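Local coordinates for interphotoreceptor retinoid-binding protein (Xenopus laevis, PDB 1J7X) that probably binds retinoids and carries them through the interphotoreceptor matrix of the eye, this single chain being one functional unit of the protein, at residues I108-F113 with N142-L147. Numbering follows the deposited sequence.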
loop_
_atom_site.group_PDB
_atom_site.type_symbol
_atom_site.label_atom_id
_atom_site.label_comp_id
_atom_site.label_asym_id
_atom_site.label_seq_id
_atom_site.Cartn_x
_atom_site.Cartn_y
_atom_site.Cartn_z
ATOM N N ILE A 108 -19.048 13.843 -13.867
ATOM C CA ILE A 108 -17.873 13.097 -13.441
ATOM C C ILE A 108 -18.006 13.019 -11.912
ATOM O O ILE A 108 -18.111 13.932 -11.344
ATOM C CB ILE A 108 -16.608 13.914 -13.716
ATOM C CG1 ILE A 108 -16.336 14.175 -15.212
ATOM C CG2 ILE A 108 -15.377 13.301 -13.036
ATOM C CD1 ILE A 108 -16.110 12.955 -15.791
ATOM N N GLY A 109 -17.966 11.834 -11.347
ATOM C CA GLY A 109 -18.083 11.624 -9.928
ATOM C C GLY A 109 -16.756 11.963 -9.270
ATOM O O GLY A 109 -15.692 11.602 -9.864
ATOM N N TYR A 110 -16.818 12.577 -8.094
ATOM C CA TYR A 110 -15.652 12.887 -7.307
ATOM C C TYR A 110 -15.830 12.282 -5.902
ATOM O O TYR A 110 -16.907 12.523 -5.246
ATOM C CB TYR A 110 -15.474 14.400 -7.135
ATOM C CG TYR A 110 -14.309 14.770 -6.217
ATOM C CD1 TYR A 110 -12.968 14.732 -6.695
ATOM C CD2 TYR A 110 -14.518 15.088 -4.897
ATOM C CE1 TYR A 110 -11.908 15.078 -5.841
ATOM C CE2 TYR A 110 -13.463 15.347 -4.089
ATOM C CZ TYR A 110 -12.147 15.370 -4.538
ATOM O OH TYR A 110 -11.140 15.721 -3.702
ATOM N N LEU A 111 -14.923 11.391 -5.514
ATOM C CA LEU A 111 -14.960 10.696 -4.201
ATOM C C LEU A 111 -13.668 10.928 -3.503
ATOM O O LEU A 111 -12.584 10.599 -4.014
ATOM C CB LEU A 111 -15.148 9.197 -4.385
ATOM C CG LEU A 111 -14.964 8.319 -3.198
ATOM C CD1 LEU A 111 -15.842 8.727 -2.051
ATOM C CD2 LEU A 111 -15.223 6.960 -3.593
ATOM N N ARG A 112 -13.707 11.577 -2.349
ATOM C CA ARG A 112 -12.569 11.740 -1.511
ATOM C C ARG A 112 -12.777 11.154 -0.165
ATOM O O ARG A 112 -13.864 11.341 0.422
ATOM C CB ARG A 112 -12.147 13.219 -1.351
ATOM C CG ARG A 112 -11.059 13.458 -0.331
ATOM C CD ARG A 112 -10.662 14.887 -0.228
ATOM N NE ARG A 112 -9.818 15.098 0.927
ATOM C CZ ARG A 112 -9.413 16.269 1.315
ATOM N NH1 ARG A 112 -9.816 17.375 0.636
ATOM N NH2 ARG A 112 -8.657 16.387 2.410
ATOM N N PHE A 113 -11.718 10.453 0.381
ATOM C CA PHE A 113 -11.696 10.003 1.745
ATOM C C PHE A 113 -10.205 9.898 2.112
ATOM O O PHE A 113 -9.410 9.658 1.212
ATOM C CB PHE A 113 -12.497 8.750 2.043
ATOM C CG PHE A 113 -12.085 7.531 1.243
ATOM C CD1 PHE A 113 -12.378 7.441 -0.101
ATOM C CD2 PHE A 113 -11.346 6.541 1.848
ATOM C CE1 PHE A 113 -12.011 6.371 -0.783
ATOM C CE2 PHE A 113 -11.040 5.436 1.127
ATOM C CZ PHE A 113 -11.332 5.365 -0.153
ATOM N N ASN A 142 -17.918 8.532 -15.254
ATOM C CA ASN A 142 -16.498 8.400 -14.872
ATOM C C ASN A 142 -16.364 8.806 -13.392
ATOM O O ASN A 142 -17.227 9.536 -12.842
ATOM C CB ASN A 142 -15.653 9.348 -15.696
ATOM C CG ASN A 142 -15.501 8.884 -17.102
ATOM O OD1 ASN A 142 -14.832 7.884 -17.374
ATOM N ND2 ASN A 142 -16.148 9.608 -18.015
ATOM N N LEU A 143 -15.370 8.258 -12.715
ATOM C CA LEU A 143 -15.185 8.529 -11.284
ATOM C C LEU A 143 -13.743 8.849 -10.983
ATOM O O LEU A 143 -12.832 8.193 -11.435
ATOM C CB LEU A 143 -15.585 7.303 -10.470
ATOM C CG LEU A 143 -15.326 7.403 -8.963
ATOM C CD1 LEU A 143 -16.280 8.453 -8.370
ATOM C CD2 LEU A 143 -15.553 6.129 -8.179
ATOM N N ILE A 144 -13.551 9.878 -10.214
ATOM C CA ILE A 144 -12.235 10.315 -9.744
ATOM C C ILE A 144 -12.159 9.998 -8.300
ATOM O O ILE A 144 -12.928 10.565 -7.540
ATOM C CB ILE A 144 -11.992 11.825 -9.950
ATOM C CG1 ILE A 144 -11.847 12.122 -11.456
ATOM C CG2 ILE A 144 -10.753 12.251 -9.290
ATOM C CD1 ILE A 144 -12.915 11.577 -12.319
ATOM N N ILE A 145 -11.240 9.161 -7.858
ATOM C CA ILE A 145 -11.081 8.835 -6.453
ATOM C C ILE A 145 -9.823 9.571 -6.000
ATOM O O ILE A 145 -8.711 9.306 -6.507
ATOM C CB ILE A 145 -10.943 7.290 -6.276
ATOM C CG1 ILE A 145 -12.086 6.521 -6.924
ATOM C CG2 ILE A 145 -10.721 6.960 -4.763
ATOM C CD1 ILE A 145 -11.929 5.010 -6.717
ATOM N N ASP A 146 -10.015 10.546 -5.121
ATOM C CA ASP A 146 -8.970 11.397 -4.648
ATOM C C ASP A 146 -8.274 10.845 -3.359
ATOM O O ASP A 146 -8.854 10.854 -2.298
ATOM C CB ASP A 146 -9.511 12.769 -4.361
ATOM C CG ASP A 146 -8.432 13.779 -4.167
ATOM O OD1 ASP A 146 -7.228 13.420 -4.035
ATOM O OD2 ASP A 146 -8.770 14.990 -4.191
ATOM N N LEU A 147 -7.044 10.273 -3.469
ATOM C CA LEU A 147 -6.344 9.773 -2.346
ATOM C C LEU A 147 -5.135 10.580 -1.984
ATOM O O LEU A 147 -4.219 10.136 -1.238
ATOM C CB LEU A 147 -5.886 8.312 -2.663
ATOM C CG LEU A 147 -6.997 7.371 -2.939
ATOM C CD1 LEU A 147 -6.384 5.830 -3.354
ATOM C CD2 LEU A 147 -8.010 7.313 -1.837
#
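Strands 108-112 and 142-146 are the two parallel strands of a beta-alpha-beta unit, joined through helix 119-137, in a domain of the ClpP/crotonase clan. Gly109 and Leu111 each turn both N-H and C=O to the other strand, Gly109 to Asn142 O and Ile144 N, Leu111 to Ile144 O and Asp146 N, in four nearly straight hydrogen bonds of 2.8 to 3.0 Å. The face bearing Tyr110, Ile144 and Asp146 carries a tyrosine-carboxylate hydrogen bond near the C-terminal ends of the strands. Tyr110 CG is anti to its backbone N (chi1 176°), and the ring reaches along the strands until OH donates to Asp146 OD2 at 2.5 Å, meeting the anti lone pair of that oxygen, away from OD1. Ring and carboxylate planes stand 75° apart. Asp146 OD2 also takes a salt bridge from Arg148, which probably favours the ionised carboxylate. On the sheet face of Leu111, Leu143 and Ile145, Leu143 CD1 lies against the peptide of Gly109, 3.5 Å from Gly109 O. Just past the paired residues, Leu147 CD2 sits over one face of the Phe113 ring, offset toward the rim. Strand 100-104 flanks 108-112 antiparallel and strand 204-209 continues the sheet beyond 142-146, while helix 287-296 packs on Ile108 and Ile144.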